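PDB 3K8G: 30kLP from Treponema pallidum, which might take part in ligand transport at the outer membrane and alters membrane permeability at acidic pH. Local coordinates for residues Tyr76-Ala79 with Phe80-Ile84; Glu128-Ser131 with Lys132-Arg136. One frame throughout, in Å; residues are numbered along the deposited sequence.

How the contacts relate
Each contact is a local one, formed within a single short helix and the residues that flank it. Contact 1 comes first along the chain, on helix 78-81, which follows strand 67-74; contact 2 comes later, on helix 130-135, after strand 117-123. These two strands are antiparallel neighbours in the U-shaped beta half-barrel, and strand 108-114 receives side chains from both contacts: Thr81 and Tyr76 of contact 1, Met130 and Leu134 of contact 2. The centres lie 22 Å apart and the nearest atoms about 11 Å, without touching. Contact 1 sits at the surface, contact 2 is partly buried, and both belong to segments inferred to be amphipathic helices of this membrane-associated lipoprotein.

Contact 1. Residues Tyr76-Ala79 with Phe80-Ile84; sequences YPYA and FTNLI
Tyr76 and Phe80 meet at the start of the turn, their side chains running side by side in the same direction, with CD1 of Tyr76 4.1 Å from CE2 of Phe80. Pro77 adds a second apolar touch through its ring atom CD, 4.2 Å from CB of Phe80. Beyond the pair, Ile50 of helix 45-52 lies against Tyr76 and Lys49 against Phe80, while the Tyr76 hydroxyl is hydrogen-bonded to Thr54 OG1.

The backbone bonds describe one short helical turn, 78-81, with Pro77 at the N-cap position. Pro77 O accepts hydrogen bonds from two amides, Thr81 N at 3.1 Å and Phe80 N at 3.0 Å, the latter bond less straight (134°). Asn82 N binds Tyr78 O at 2.8 Å, and Thr81 to Ile84 form a type I beta turn.

On the more exposed side, Tyr78 crosses Asn82 obliquely. A chi1 of 179°, with CG opposite the backbone N, lays the Tyr78 ring along the turn toward Asn82, whose CB rests 4.2 Å above the plane of one face, offset toward its rim. A water donates to Asn82 OD1 at 2.6 Å and makes a weak, longer bond with Tyr78 OH. Farther round, Leu83 CD1 packs against the carbonyl oxygen of Ala79, at 3.4 Å.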
# COMPACT_ATOMS: atom_id res chain seq x y z
N TYR A 76 -12.33 -7.57 14.37
CA TYR A 76 -12.95 -6.30 14.71
C TYR A 76 -14.31 -6.53 15.40
O TYR A 76 -15.36 -6.18 14.85
CB TYR A 76 -13.12 -5.44 13.46
CG TYR A 76 -11.88 -5.34 12.58
CD1 TYR A 76 -10.75 -4.67 13.02
CD2 TYR A 76 -11.86 -5.91 11.30
CE1 TYR A 76 -9.63 -4.56 12.22
CE2 TYR A 76 -10.74 -5.79 10.49
CZ TYR A 76 -9.64 -5.11 10.95
OH TYR A 76 -8.52 -4.98 10.16
N PRO A 77 -14.28 -7.12 16.62
CA PRO A 77 -15.51 -7.39 17.39
C PRO A 77 -16.29 -6.13 17.73
O PRO A 77 -15.74 -5.04 17.77
CB PRO A 77 -14.99 -8.05 18.68
CG PRO A 77 -13.60 -8.42 18.45
CD PRO A 77 -13.06 -7.50 17.36
N TYR A 78 -17.58 -6.29 18.00
CA TYR A 78 -18.47 -5.18 18.37
C TYR A 78 -17.94 -4.35 19.55
O TYR A 78 -18.07 -3.13 19.55
CB TYR A 78 -19.86 -5.71 18.70
CG TYR A 78 -20.85 -4.64 19.11
CD1 TYR A 78 -21.35 -4.57 20.42
CD2 TYR A 78 -21.29 -3.69 18.19
CE1 TYR A 78 -22.27 -3.59 20.79
CE2 TYR A 78 -22.20 -2.71 18.55
CZ TYR A 78 -22.68 -2.66 19.85
OH TYR A 78 -23.58 -1.67 20.18
N ALA A 79 -17.33 -5.02 20.52
CA ALA A 79 -16.84 -4.37 21.75
C ALA A 79 -15.70 -3.43 21.41
O ALA A 79 -15.44 -2.45 22.12
CB ALA A 79 -16.40 -5.42 22.77
N PHE A 80 -15.00 -3.73 20.32
CA PHE A 80 -13.95 -2.85 19.83
C PHE A 80 -14.56 -1.69 19.05
O PHE A 80 -14.33 -0.53 19.38
CB PHE A 80 -12.93 -3.62 18.98
CG PHE A 80 -12.03 -2.73 18.17
CD1 PHE A 80 -11.08 -1.92 18.78
CD2 PHE A 80 -12.13 -2.71 16.77
CE1 PHE A 80 -10.26 -1.11 18.04
CE2 PHE A 80 -11.30 -1.89 16.02
CZ PHE A 80 -10.36 -1.09 16.66
N THR A 81 -15.36 -2.02 18.02
CA THR A 81 -15.92 -0.99 17.14
C THR A 81 -16.79 0.03 17.86
O THR A 81 -16.74 1.21 17.54
CB THR A 81 -16.68 -1.61 15.92
OG1 THR A 81 -17.73 -2.46 16.39
CG2 THR A 81 -15.71 -2.42 15.05
N ASN A 82 -17.57 -0.43 18.83
CA ASN A 82 -18.39 0.49 19.61
C ASN A 82 -17.63 1.63 20.31
O ASN A 82 -18.18 2.72 20.52
CB ASN A 82 -19.24 -0.27 20.64
CG ASN A 82 -20.13 0.66 21.43
OD1 ASN A 82 -20.96 1.36 20.86
ND2 ASN A 82 -19.92 0.71 22.76
N LEU A 83 -16.36 1.38 20.62
CA LEU A 83 -15.52 2.29 21.40
C LEU A 83 -14.66 3.23 20.57
O LEU A 83 -13.91 4.05 21.12
CB LEU A 83 -14.64 1.48 22.36
CG LEU A 83 -15.47 0.77 23.44
CD1 LEU A 83 -14.57 -0.01 24.39
CD2 LEU A 83 -16.32 1.79 24.20
N ILE A 84 -14.72 3.08 19.25
CA ILE A 84 -14.06 4.02 18.36
C ILE A 84 -15.09 4.82 17.57
O ILE A 84 -16.29 4.72 17.85
CB ILE A 84 -13.02 3.34 17.44
CG1 ILE A 84 -13.62 2.14 16.69
CG2 ILE A 84 -11.76 2.93 18.28
CD1 ILE A 84 -12.68 1.57 15.59
O HOH W 1 -21.85 0.65 18.47

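Contact 2. Residues Glu128-Ser131 with Lys132-Arg136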
# COMPACT_ATOMS: atom_id res chain seq x y z
N GLU A 128 -13.38 7.85 -3.62
CA GLU A 128 -14.51 6.99 -3.97
C GLU A 128 -15.51 6.98 -2.82
O GLU A 128 -15.12 7.03 -1.63
CB GLU A 128 -13.99 5.56 -4.23
CG GLU A 128 -15.10 4.58 -4.67
CD GLU A 128 -14.55 3.27 -5.15
OE1 GLU A 128 -14.00 2.56 -4.29
OE2 GLU A 128 -14.67 2.98 -6.37
N ARG A 129 -16.78 6.87 -3.17
CA ARG A 129 -17.83 6.66 -2.15
C ARG A 129 -17.71 5.25 -1.55
O ARG A 129 -17.46 4.28 -2.27
CB ARG A 129 -19.23 6.84 -2.79
CG ARG A 129 -19.55 8.31 -3.29
CD ARG A 129 -20.95 8.45 -4.03
NE ARG A 129 -20.99 7.61 -5.22
CZ ARG A 129 -21.50 6.38 -5.30
NH1 ARG A 129 -22.16 5.82 -4.30
NH2 ARG A 129 -21.35 5.70 -6.42
N MET A 130 -17.85 5.16 -0.22
CA MET A 130 -17.72 3.90 0.50
C MET A 130 -18.70 2.86 -0.06
O MET A 130 -18.33 1.71 -0.27
CB MET A 130 -17.90 4.11 2.03
CG MET A 130 -17.87 2.83 2.89
SD MET A 130 -16.27 2.04 2.72
CE MET A 130 -15.23 3.26 3.54
N SER A 131 -19.95 3.25 -0.36
CA SER A 131 -20.88 2.23 -0.88
C SER A 131 -20.45 1.64 -2.22
O SER A 131 -20.78 0.48 -2.53
CB SER A 131 -22.36 2.70 -0.91
OG SER A 131 -22.67 3.26 -2.15
N LYS A 132 -19.69 2.41 -3.01
CA LYS A 132 -19.16 1.88 -4.26
C LYS A 132 -18.04 0.87 -4.01
O LYS A 132 -17.99 -0.19 -4.67
CB LYS A 132 -18.71 3.01 -5.20
CG LYS A 132 -18.23 2.51 -6.54
CD LYS A 132 -18.05 3.68 -7.54
CE LYS A 132 -17.69 3.11 -8.92
NZ LYS A 132 -17.02 4.13 -9.73
N MET A 133 -17.14 1.19 -3.08
CA MET A 133 -16.12 0.20 -2.66
C MET A 133 -16.75 -1.06 -2.10
O MET A 133 -16.36 -2.18 -2.50
CB MET A 133 -15.19 0.78 -1.62
CG MET A 133 -14.11 -0.22 -1.20
SD MET A 133 -12.85 0.64 -0.25
CE MET A 133 -11.76 -0.80 0.15
N LEU A 134 -17.73 -0.89 -1.21
CA LEU A 134 -18.43 -2.05 -0.63
C LEU A 134 -19.15 -2.91 -1.65
O LEU A 134 -19.25 -4.12 -1.47
CB LEU A 134 -19.38 -1.64 0.51
CG LEU A 134 -18.67 -1.05 1.73
CD1 LEU A 134 -19.69 -0.62 2.78
CD2 LEU A 134 -17.64 -2.04 2.34
N SER A 135 -19.64 -2.31 -2.74
CA SER A 135 -20.30 -3.10 -3.80
C SER A 135 -19.35 -4.16 -4.43
O SER A 135 -19.80 -5.17 -5.02
CB SER A 135 -20.85 -2.21 -4.91
OG SER A 135 -19.79 -1.72 -5.72
N ARG A 136 -18.04 -3.92 -4.30
CA ARG A 136 -17.03 -4.84 -4.82
C ARG A 136 -16.83 -6.06 -3.90
O ARG A 136 -16.11 -6.99 -4.26
CB ARG A 136 -15.73 -4.10 -5.16
CG ARG A 136 -15.93 -3.09 -6.35
CD ARG A 136 -14.58 -2.59 -6.98
NE ARG A 136 -13.84 -1.83 -5.99
CZ ARG A 136 -13.93 -0.50 -5.85
NH1 ARG A 136 -14.72 0.19 -6.68
NH2 ARG A 136 -13.20 0.13 -4.90
O HOH W 2 -14.60 4.32 -8.39
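Glu128 and Arg136, eight residues apart, meet alongside the short helix 130-135, coming from opposite directions, and join in a bidentate, end-on salt bridge. Arg136 NH2 reaches Glu128 OE1 at 2.6 Å, on the syn lone pair of OE1. NH1 meets OE2 at 2.8 Å in a nearly straight bond (172°), on the syn side but out of the carboxylate plane. The two flat groups are turned 33° apart, so the carboxylate is twisted against the guanidinium. A chi1 of -178° on Glu128 and an extended chain carry the carboxylate to the arginine. Val14 O takes Arg136 NE, a further bond that limits rotation of the guanidinium.

Among the backbone bonds, Arg129, at the N-cap position, offers its carbonyl oxygen to Met133 N, and Met130 O takes Leu134 N at 2.8 Å.

Apolar contact comes from Met130, whose bent chain crosses Leu134, CG to CD1 at 3.9 Å; both residues touch strand 108-114, while Met133 packs on Cys119 and Ile121 of strand 117-123.

Lys132 runs across Glu128, its aliphatic CG 3.6 Å from OE2. Lys132 NZ stays 4.3 Å from Glu128 OE2, too far for a salt bridge, and donates to a water at 2.8 Å.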